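Local coordinates for protein tryparedoxin (Crithidia fasciculata, PDB 1O8X) that probably works as a thioredoxin-like dithiol-disulfide oxidoreductase, passing reducing equivalents in the trypanosomatid defence against oxidative stress, at residues 65-70 with 86-91; 33-38 with 99-104; 41-46 with 108-113. The protein carries 1 engineered substitution. All coordinates share one frame; numbering follows the deposited sequence.

Interaction 1: residues 65-70 with 86-91; sequences VVFCTW and WLAVPF
Val65 sets its CG1 methyl over a face of the Trp86 indole, 3.5 Å from the centroid of the five-membered ring and 7° off its normal, a CH-pi contact. The Trp86 side chain starts between backbone N and carbonyl carbon (chi1 45°), which folds the indole back over the valine. From here the chains run parallel, Val66 bridging to Leu87 and Phe67 to Ala88. Val65 O accepts Leu87 N at 3.0 Å. Val66 turns to the same face of the sheet as Leu87, and its CG1 meets Val89 CG2 at 3.8 Å. Phe67 grips the partner strand twice: its N donates an almost straight bond (174°) to Leu87 O at 2.8 Å, and its O accepts Val89 N at 3.0 Å. A water also donates to Phe67 O and to Val89 O and accepts from Thr69 N, filling in where the strands part. Cys68 SG touches Val89 CG2, and Thr69 CG2 comes within 4.4 Å of Phe91 CD1. These are neighbouring strands of a beta-alpha-beta unit, linked through helix 74-81. Backbone bonds fix the register and apolar groups cover both faces, but Trp86 NE1 is buried without a hydrogen-bond partner.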
loop_
_atom_site.group_PDB
_atom_site.type_symbol
_atom_site.label_atom_id
_atom_site.label_comp_id
_atom_site.label_asym_id
_atom_site.label_seq_id
_atom_site.Cartn_x
_atom_site.Cartn_y
_atom_site.Cartn_z
ATOM N N VAL A 65 1.097 -3.498 4.056
ATOM C CA VAL A 65 0.884 -2.277 3.276
ATOM C C VAL A 65 2.158 -1.998 2.478
ATOM O O VAL A 65 3.265 -2.039 3.028
ATOM C CB VAL A 65 0.495 -1.068 4.172
ATOM C CG1 VAL A 65 0.389 0.200 3.334
ATOM C CG2 VAL A 65 -0.815 -1.328 4.874
ATOM N N VAL A 66 2.000 -1.725 1.185
ATOM C CA VAL A 66 3.102 -1.383 0.304
ATOM C C VAL A 66 2.851 0.017 -0.247
ATOM O O VAL A 66 1.925 0.233 -1.030
ATOM C CB VAL A 66 3.238 -2.397 -0.844
ATOM C CG1 VAL A 66 4.367 -2.004 -1.786
ATOM C CG2 VAL A 66 3.473 -3.800 -0.284
ATOM N N PHE A 67 3.658 0.977 0.188
ATOM C CA PHE A 67 3.569 2.346 -0.301
ATOM C C PHE A 67 4.011 2.440 -1.760
ATOM O O PHE A 67 5.124 2.012 -2.111
ATOM C CB PHE A 67 4.424 3.247 0.602
ATOM C CG PHE A 67 4.520 4.691 0.148
ATOM C CD1 PHE A 67 3.403 5.393 -0.300
ATOM C CD2 PHE A 67 5.742 5.357 0.220
ATOM C CE1 PHE A 67 3.524 6.726 -0.693
ATOM C CE2 PHE A 67 5.856 6.675 -0.180
ATOM C CZ PHE A 67 4.741 7.359 -0.634
ATOM N N CYS A 68 3.113 2.985 -2.582
ATOM C CA CYS A 68 3.314 3.208 -4.008
ATOM C C CYS A 68 3.297 4.712 -4.236
ATOM O O CYS A 68 2.240 5.335 -4.265
ATOM C CB CYS A 68 2.191 2.532 -4.788
ATOM S SG CYS A 68 2.178 0.743 -4.623
ATOM N N THR A 69 4.476 5.297 -4.377
ATOM C CA THR A 69 4.603 6.734 -4.336
ATOM C C THR A 69 4.166 7.500 -5.601
ATOM O O THR A 69 4.387 7.041 -6.713
ATOM C CB THR A 69 6.055 7.068 -3.951
ATOM O OG1 THR A 69 6.151 8.463 -3.676
ATOM C CG2 THR A 69 7.029 6.823 -5.113
ATOM N N TRP A 70 3.538 8.656 -5.400
ATOM C CA TRP A 70 3.357 9.640 -6.470
ATOM C C TRP A 70 4.303 10.851 -6.292
ATOM O O TRP A 70 4.186 11.848 -7.011
ATOM C CB TRP A 70 1.900 10.102 -6.540
ATOM C CG TRP A 70 0.968 9.133 -7.240
ATOM C CD1 TRP A 70 1.185 7.801 -7.524
ATOM C CD2 TRP A 70 -0.341 9.430 -7.712
ATOM N NE1 TRP A 70 0.089 7.274 -8.171
ATOM C CE2 TRP A 70 -0.863 8.253 -8.295
ATOM C CE3 TRP A 70 -1.131 10.584 -7.717
ATOM C CZ2 TRP A 70 -2.137 8.207 -8.874
ATOM C CZ3 TRP A 70 -2.388 10.536 -8.275
ATOM C CH2 TRP A 70 -2.886 9.354 -8.845
ATOM N N TRP A 86 5.471 0.440 7.310
ATOM C CA TRP A 86 5.256 -0.700 6.412
ATOM C C TRP A 86 6.296 -0.726 5.283
ATOM O O TRP A 86 7.447 -0.310 5.485
ATOM C CB TRP A 86 3.802 -0.684 5.896
ATOM C CG TRP A 86 3.335 0.685 5.442
ATOM C CD1 TRP A 86 3.841 1.421 4.397
ATOM C CD2 TRP A 86 2.323 1.487 6.040
ATOM N NE1 TRP A 86 3.180 2.619 4.305
ATOM C CE2 TRP A 86 2.246 2.693 5.306
ATOM C CE3 TRP A 86 1.440 1.303 7.112
ATOM C CZ2 TRP A 86 1.348 3.711 5.639
ATOM C CZ3 TRP A 86 0.559 2.301 7.434
ATOM C CH2 TRP A 86 0.516 3.499 6.707
ATOM N N LEU A 87 5.916 -1.248 4.114
ATOM C CA LEU A 87 6.873 -1.434 3.018
ATOM C C LEU A 87 6.692 -0.387 1.934
ATOM O O LEU A 87 5.692 0.328 1.931
ATOM C CB LEU A 87 6.720 -2.828 2.409
ATOM C CG LEU A 87 6.636 -4.004 3.372
ATOM C CD1 LEU A 87 6.523 -5.314 2.603
ATOM C CD2 LEU A 87 7.832 -4.024 4.289
ATOM N N ALA A 88 7.639 -0.323 1.000
ATOM C CA ALA A 88 7.522 0.568 -0.148
ATOM C C ALA A 88 8.135 -0.024 -1.393
ATOM O O ALA A 88 9.159 -0.711 -1.328
ATOM C CB ALA A 88 8.182 1.914 0.143
ATOM N N VAL A 89 7.514 0.258 -2.532
ATOM C CA VAL A 89 8.178 0.013 -3.819
ATOM C C VAL A 89 9.348 0.987 -3.875
ATOM O O VAL A 89 9.176 2.172 -3.599
ATOM C CB VAL A 89 7.232 0.254 -5.023
ATOM C CG1 VAL A 89 7.982 0.061 -6.346
ATOM C CG2 VAL A 89 6.019 -0.675 -4.952
ATOM N N PRO A 90 10.550 0.507 -4.203
ATOM C CA PRO A 90 11.698 1.411 -4.238
ATOM C C PRO A 90 11.481 2.550 -5.230
ATOM O O PRO A 90 10.845 2.339 -6.265
ATOM C CB PRO A 90 12.854 0.502 -4.681
ATOM C CG PRO A 90 12.429 -0.879 -4.284
ATOM C CD PRO A 90 10.935 -0.881 -4.516
ATOM N N PHE A 91 11.966 3.741 -4.893
ATOM C CA PHE A 91 11.831 4.916 -5.745
ATOM C C PHE A 91 12.327 4.678 -7.183
ATOM O O PHE A 91 11.755 5.217 -8.132
ATOM C CB PHE A 91 12.554 6.120 -5.121
ATOM C CG PHE A 91 12.353 7.401 -5.879
ATOM C CD1 PHE A 91 11.176 8.130 -5.734
ATOM C CD2 PHE A 91 13.328 7.869 -6.764
ATOM C CE1 PHE A 91 10.975 9.316 -6.445
ATOM C CE2 PHE A 91 13.133 9.050 -7.482
ATOM C CZ PHE A 91 11.964 9.776 -7.321
HETATM O O HOH W 1 6.808 3.692 -3.768
#

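Interaction 2: residues 33-38 with 99-104; sequences FYFSAS and KLSKHF
Phe33 and Phe35 meet Leu100, Ser101 and Phe104 in a buried, almost wholly apolar contact, where the last turn of helix 94-103 packs on one face of the central sheet of the thioredoxin fold. The axes of strand 33-36 and helix 99-103 run 10.8 Å apart and at 103° to each other, so the helix end lies across the strand and the side chains bridge the gap. Leu100 touches both phenylalanines. Its CG lies anti to the backbone N (chi1 -171°), and the CD2 methyl sits over the centre of the Phe33 ring, 3.9 Å from the centroid and 7° off the normal, a CH-pi contact. The same leucine meets Phe35 differently: CG lies in the plane of that ring, at its edge, 4.0 Å from CZ. One branched side chain thus serves a ring face and a ring edge at once. Ser101 OG comes obliquely to the Phe35 ring, 3.5 Å from CE2, but its hydrogen-bonding needs are met by Val97 O, one turn back in the helix, and by Trp70 NE1. Phe104, the first residue to leave helical geometry, brings CE1 to within 4.3 Å of Phe33 CD1, widening the apolar patch past the helix end. Tyr7 touches Leu100 and meets the Phe104 ring with its own. Within the sheet, strand 30-36 is flanked by strands 63-69 and 111-116: Cys68 touches both Phe33 and Phe35, while Val115 packs on Phe33 and, with Ile113, on Phe104. Tyr34 and Ser36 instead make contacts with helix 41-57, so the strand is packed between two helices.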
loop_
_atom_site.group_PDB
_atom_site.type_symbol
_atom_site.label_atom_id
_atom_site.label_comp_id
_atom_site.label_asym_id
_atom_site.label_seq_id
_atom_site.Cartn_x
_atom_site.Cartn_y
_atom_site.Cartn_z
ATOM N N PHE A 33 -1.878 -1.929 -1.566
ATOM C CA PHE A 33 -1.099 -0.887 -2.230
ATOM C C PHE A 33 -1.633 0.463 -1.793
ATOM O O PHE A 33 -2.824 0.755 -1.975
ATOM C CB PHE A 33 -1.218 -1.035 -3.744
ATOM C CG PHE A 33 -0.685 -2.332 -4.259
ATOM C CD1 PHE A 33 -1.521 -3.221 -4.922
ATOM C CD2 PHE A 33 0.661 -2.658 -4.092
ATOM C CE1 PHE A 33 -1.024 -4.433 -5.424
ATOM C CE2 PHE A 33 1.167 -3.862 -4.574
ATOM C CZ PHE A 33 0.316 -4.748 -5.251
ATOM N N TYR A 34 -0.765 1.260 -1.176
ATOM C CA TYR A 34 -1.135 2.582 -0.669
ATOM C C TYR A 34 -0.541 3.636 -1.574
ATOM O O TYR A 34 0.666 3.852 -1.581
ATOM C CB TYR A 34 -0.636 2.764 0.769
ATOM C CG TYR A 34 -1.003 4.115 1.360
ATOM C CD1 TYR A 34 -2.266 4.675 1.140
ATOM C CD2 TYR A 34 -0.093 4.831 2.146
ATOM C CE1 TYR A 34 -2.613 5.910 1.688
ATOM C CE2 TYR A 34 -0.442 6.078 2.703
ATOM C CZ TYR A 34 -1.710 6.591 2.477
ATOM O OH TYR A 34 -2.113 7.807 3.000
ATOM N N PHE A 35 -1.402 4.251 -2.374
ATOM C CA PHE A 35 -0.987 5.310 -3.301
ATOM C C PHE A 35 -1.117 6.648 -2.589
ATOM O O PHE A 35 -2.212 7.034 -2.154
ATOM C CB PHE A 35 -1.867 5.298 -4.556
ATOM C CG PHE A 35 -1.816 3.993 -5.300
ATOM C CD1 PHE A 35 -2.643 2.931 -4.936
ATOM C CD2 PHE A 35 -0.911 3.806 -6.343
ATOM C CE1 PHE A 35 -2.568 1.709 -5.605
ATOM C CE2 PHE A 35 -0.860 2.583 -7.022
ATOM C CZ PHE A 35 -1.680 1.547 -6.644
ATOM N N SER A 36 0.010 7.335 -2.437
ATOM C CA SER A 36 0.035 8.607 -1.723
ATOM C C SER A 36 1.271 9.388 -2.136
ATOM O O SER A 36 2.058 8.912 -2.938
ATOM C CB SER A 36 -0.021 8.394 -0.204
ATOM O OG SER A 36 -0.272 9.644 0.410
ATOM N N ALA A 37 1.424 10.594 -1.593
ATOM C CA ALA A 37 2.584 11.428 -1.868
ATOM C C ALA A 37 2.742 12.401 -0.738
ATOM O O ALA A 37 1.760 12.782 -0.091
ATOM C CB ALA A 37 2.403 12.195 -3.177
ATOM N N SER A 38 3.983 12.850 -0.544
ATOM C CA SER A 38 4.264 13.859 0.471
ATOM C C SER A 38 3.505 15.171 0.210
ATOM O O SER A 38 3.193 15.918 1.143
ATOM C CB SER A 38 5.777 14.112 0.549
ATOM O OG SER A 38 6.259 14.788 -0.601
ATOM N N LYS A 99 2.541 2.464 -13.769
ATOM C CA LYS A 99 1.781 1.476 -14.525
ATOM C C LYS A 99 0.699 0.822 -13.651
ATOM O O LYS A 99 -0.420 0.584 -14.107
ATOM C CB LYS A 99 2.729 0.477 -15.165
ATOM C CG LYS A 99 3.385 1.076 -16.422
ATOM C CD LYS A 99 4.606 0.296 -16.842
ATOM C CE LYS A 99 5.211 0.850 -18.120
ATOM N NZ LYS A 99 6.275 -0.060 -18.630
ATOM N N LEU A 100 1.022 0.574 -12.386
ATOM C CA LEU A 100 0.063 0.019 -11.433
ATOM C C LEU A 100 -1.090 0.996 -11.162
ATOM O O LEU A 100 -2.261 0.590 -11.072
ATOM C CB LEU A 100 0.789 -0.333 -10.138
ATOM C CG LEU A 100 -0.027 -1.118 -9.118
ATOM C CD1 LEU A 100 -0.580 -2.418 -9.703
ATOM C CD2 LEU A 100 0.806 -1.411 -7.882
ATOM N N SER A 101 -0.755 2.282 -11.053
ATOM C CA SER A 101 -1.753 3.332 -10.882
ATOM C C SER A 101 -2.725 3.326 -12.054
ATOM O O SER A 101 -3.930 3.435 -11.870
ATOM C CB SER A 101 -1.068 4.692 -10.779
ATOM O OG SER A 101 -0.223 4.748 -9.644
ATOM N N LYS A 102 -2.198 3.160 -13.264
ATOM C CA LYS A 102 -3.050 3.061 -14.437
ATOM C C LYS A 102 -3.898 1.788 -14.399
ATOM O O LYS A 102 -5.099 1.838 -14.643
ATOM C CB LYS A 102 -2.213 3.134 -15.729
ATOM C CG LYS A 102 -3.031 2.867 -16.973
ATOM C CD LYS A 102 -2.257 3.080 -18.260
ATOM C CE LYS A 102 -3.179 2.833 -19.433
ATOM N NZ LYS A 102 -2.527 3.078 -20.754
ATOM N N HIS A 103 -3.280 0.661 -14.058
ATOM C CA HIS A 103 -3.996 -0.613 -14.022
ATOM C C HIS A 103 -5.229 -0.553 -13.118
ATOM O O HIS A 103 -6.300 -1.069 -13.483
ATOM C CB HIS A 103 -3.072 -1.731 -13.555
ATOM C CG HIS A 103 -3.761 -3.053 -13.418
ATOM N ND1 HIS A 103 -4.137 -3.824 -14.499
ATOM C CD2 HIS A 103 -4.192 -3.715 -12.319
ATOM C CE1 HIS A 103 -4.738 -4.918 -14.068
ATOM N NE2 HIS A 103 -4.789 -4.875 -12.749
ATOM N N PHE A 104 -5.089 0.083 -11.952
ATOM C CA PHE A 104 -6.202 0.228 -11.013
ATOM C C PHE A 104 -7.016 1.489 -11.172
ATOM O O PHE A 104 -7.861 1.786 -10.335
ATOM C CB PHE A 104 -5.665 0.122 -9.589
ATOM C CG PHE A 104 -5.484 -1.285 -9.159
ATOM C CD1 PHE A 104 -4.239 -1.768 -8.786
ATOM C CD2 PHE A 104 -6.588 -2.151 -9.166
ATOM C CE1 PHE A 104 -4.104 -3.143 -8.402
ATOM C CE2 PHE A 104 -6.470 -3.462 -8.787
ATOM C CZ PHE A 104 -5.227 -3.960 -8.419
#

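Interaction 3: residues 41-46 with 108-113; sequences PPARGF and SIPTLI. Engineered in segment 41-46: Ala43 (natural residue Cys).
The first turn of helix 41-57 comes up to the loop that leads into strand 111-116, with the backbones nearest at Ala43 and Pro110, whose CA atoms are 5.5 Å apart. The peptide bond before Pro110 is cis, and the turn it makes presents the proline ring to the helix. In thioredoxins a cis-proline at this place faces the redox-active pair at the start of the helix. Here one of those positions, Ala43, is an engineered replacement of the natural Cys, so the disulfide to Cys40 seen in another structure of the protein is absent. Pro110 is the centre of the contact. Its CD lies 3.9 Å from Pro42 CG and equally close to Ala43 N, while its CB is 4.3 Å from Ala43 CB. Pro42 CG also stands 3.8 Å from Ile109 O. Farther along the helix, CG of Phe46 is anti to the backbone N (chi1 177°), which carries the ring out alongside residues 110-112: CD2 packs obliquely on Pro110 CB at 4.0 Å, and CZ points at Leu112 CD2, which lies at the ring edge 4.1 Å away. Helix 127-131 adds Arg128 and Leu131 against Phe46, with Arg128 also on Pro110 and Ala127 on Leu112. From within the sheet, strand 30-36 brings Tyr34 against Pro110, Phe35 against Ile109 and Ser36 against Ala43.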
loop_
_atom_site.group_PDB
_atom_site.type_symbol
_atom_site.label_atom_id
_atom_site.label_comp_id
_atom_site.label_asym_id
_atom_site.label_seq_id
_atom_site.Cartn_x
_atom_site.Cartn_y
_atom_site.Cartn_z
ATOM N N PRO A 41 -2.510 16.852 0.137
ATOM C CA PRO A 41 -3.160 17.357 1.367
ATOM C C PRO A 41 -4.036 16.343 2.146
ATOM O O PRO A 41 -3.781 16.176 3.342
ATOM C CB PRO A 41 -3.956 18.586 0.890
ATOM C CG PRO A 41 -3.259 19.002 -0.342
ATOM C CD PRO A 41 -2.787 17.723 -1.028
ATOM N N PRO A 42 -5.021 15.682 1.529
ATOM C CA PRO A 42 -5.868 14.756 2.301
ATOM C C PRO A 42 -5.122 13.551 2.873
ATOM O O PRO A 42 -5.595 12.961 3.849
ATOM C CB PRO A 42 -6.951 14.326 1.306
ATOM C CG PRO A 42 -6.389 14.625 -0.046
ATOM C CD PRO A 42 -5.464 15.786 0.127
ATOM N N ALA A 43 -3.960 13.203 2.328
ATOM C CA ALA A 43 -3.213 12.089 2.909
ATOM C C ALA A 43 -2.695 12.404 4.313
ATOM O O ALA A 43 -2.449 11.479 5.097
ATOM C CB ALA A 43 -2.072 11.636 2.002
ATOM N N ARG A 44 -2.525 13.691 4.641
ATOM C CA ARG A 44 -2.021 14.051 5.967
ATOM C C ARG A 44 -2.936 13.536 7.061
ATOM O O ARG A 44 -2.452 12.987 8.044
ATOM C CB ARG A 44 -1.794 15.560 6.108
ATOM C CG ARG A 44 -0.561 16.046 5.371
ATOM C CD ARG A 44 -0.387 17.558 5.392
ATOM N NE ARG A 44 0.839 17.936 4.692
ATOM C CZ ARG A 44 2.005 18.094 5.287
ATOM N NH1 ARG A 44 2.107 17.951 6.600
ATOM N NH2 ARG A 44 3.072 18.425 4.569
ATOM N N GLY A 45 -4.248 13.691 6.883
ATOM C CA GLY A 45 -5.204 13.231 7.876
ATOM C C GLY A 45 -5.452 11.731 7.799
ATOM O O GLY A 45 -5.747 11.087 8.820
ATOM N N PHE A 46 -5.332 11.155 6.597
ATOM C CA PHE A 46 -5.629 9.737 6.406
ATOM C C PHE A 46 -4.506 8.827 6.906
ATOM O O PHE A 46 -4.764 7.802 7.552
ATOM C CB PHE A 46 -5.949 9.403 4.941
ATOM C CG PHE A 46 -6.193 7.947 4.724
ATOM C CD1 PHE A 46 -7.336 7.365 5.238
ATOM C CD2 PHE A 46 -5.259 7.144 4.072
ATOM C CE1 PHE A 46 -7.562 5.991 5.077
ATOM C CE2 PHE A 46 -5.491 5.776 3.903
ATOM C CZ PHE A 46 -6.647 5.211 4.412
ATOM N N SER A 108 -6.927 9.787 -8.076
ATOM C CA SER A 108 -6.624 10.669 -6.964
ATOM C C SER A 108 -6.005 9.862 -5.845
ATOM O O SER A 108 -6.110 8.620 -5.787
ATOM C CB SER A 108 -7.862 11.395 -6.453
ATOM O OG SER A 108 -8.769 10.468 -5.908
ATOM N N ILE A 109 -5.310 10.576 -4.984
ATOM C CA ILE A 109 -4.705 9.986 -3.805
ATOM C C ILE A 109 -5.209 10.764 -2.578
ATOM O O ILE A 109 -5.582 11.941 -2.681
ATOM C CB ILE A 109 -3.165 9.953 -3.935
ATOM C CG1 ILE A 109 -2.600 11.303 -4.384
ATOM C CG2 ILE A 109 -2.770 8.831 -4.917
ATOM C CD1 ILE A 109 -1.117 11.417 -4.144
ATOM N N PRO A 110 -5.237 10.147 -1.404
ATOM C CA PRO A 110 -4.783 8.768 -1.155
ATOM C C PRO A 110 -5.764 7.714 -1.662
ATOM O O PRO A 110 -6.979 7.948 -1.693
ATOM C CB PRO A 110 -4.709 8.711 0.379
ATOM C CG PRO A 110 -5.750 9.710 0.848
ATOM C CD PRO A 110 -5.720 10.819 -0.176
ATOM N N THR A 111 -5.234 6.545 -2.041
ATOM C CA THR A 111 -6.058 5.406 -2.477
ATOM C C THR A 111 -5.426 4.160 -1.888
ATOM O O THR A 111 -4.205 4.078 -1.808
ATOM C CB THR A 111 -6.114 5.347 -4.007
ATOM O OG1 THR A 111 -6.958 6.401 -4.476
ATOM C CG2 THR A 111 -6.796 4.083 -4.502
ATOM N N LEU A 112 -6.257 3.200 -1.494
ATOM C CA LEU A 112 -5.751 1.977 -0.882
ATOM C C LEU A 112 -6.456 0.789 -1.523
ATOM O O LEU A 112 -7.680 0.684 -1.397
ATOM C CB LEU A 112 -6.028 2.063 0.621
ATOM C CG LEU A 112 -5.410 1.095 1.613
ATOM C CD1 LEU A 112 -3.928 1.181 1.597
ATOM C CD2 LEU A 112 -5.930 1.408 2.994
ATOM N N ILE A 113 -5.686 -0.084 -2.177
ATOM C CA ILE A 113 -6.225 -1.225 -2.912
ATOM C C ILE A 113 -5.647 -2.508 -2.365
ATOM O O ILE A 113 -4.429 -2.673 -2.310
ATOM C CB ILE A 113 -5.911 -1.057 -4.398
ATOM C CG1 ILE A 113 -6.605 0.243 -4.838
ATOM C CG2 ILE A 113 -6.316 -2.299 -5.229
ATOM C CD1 ILE A 113 -6.734 0.482 -6.257
#

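All three contacts draw on one mixed sheet and are largely buried, interaction 3 being the farthest from the centre of the chain and having an exposed residue, Pro42. Interaction 1 is strand pairing, held by backbone hydrogen bonds; interactions 2 and 3 are helix contacts made by apolar side chains, with aromatic rings prominent in the former and prolines in the latter. Strand 30-36 ties them together. Tyr34 N and O pair with Val66 O and Cys68 N of interaction 1, and Phe33 N and Phe35 N pair with Ile113 O and Thr111 O of interaction 3. Trp70 also reaches Ile109, bringing residues 65-70 against the cis-proline loop.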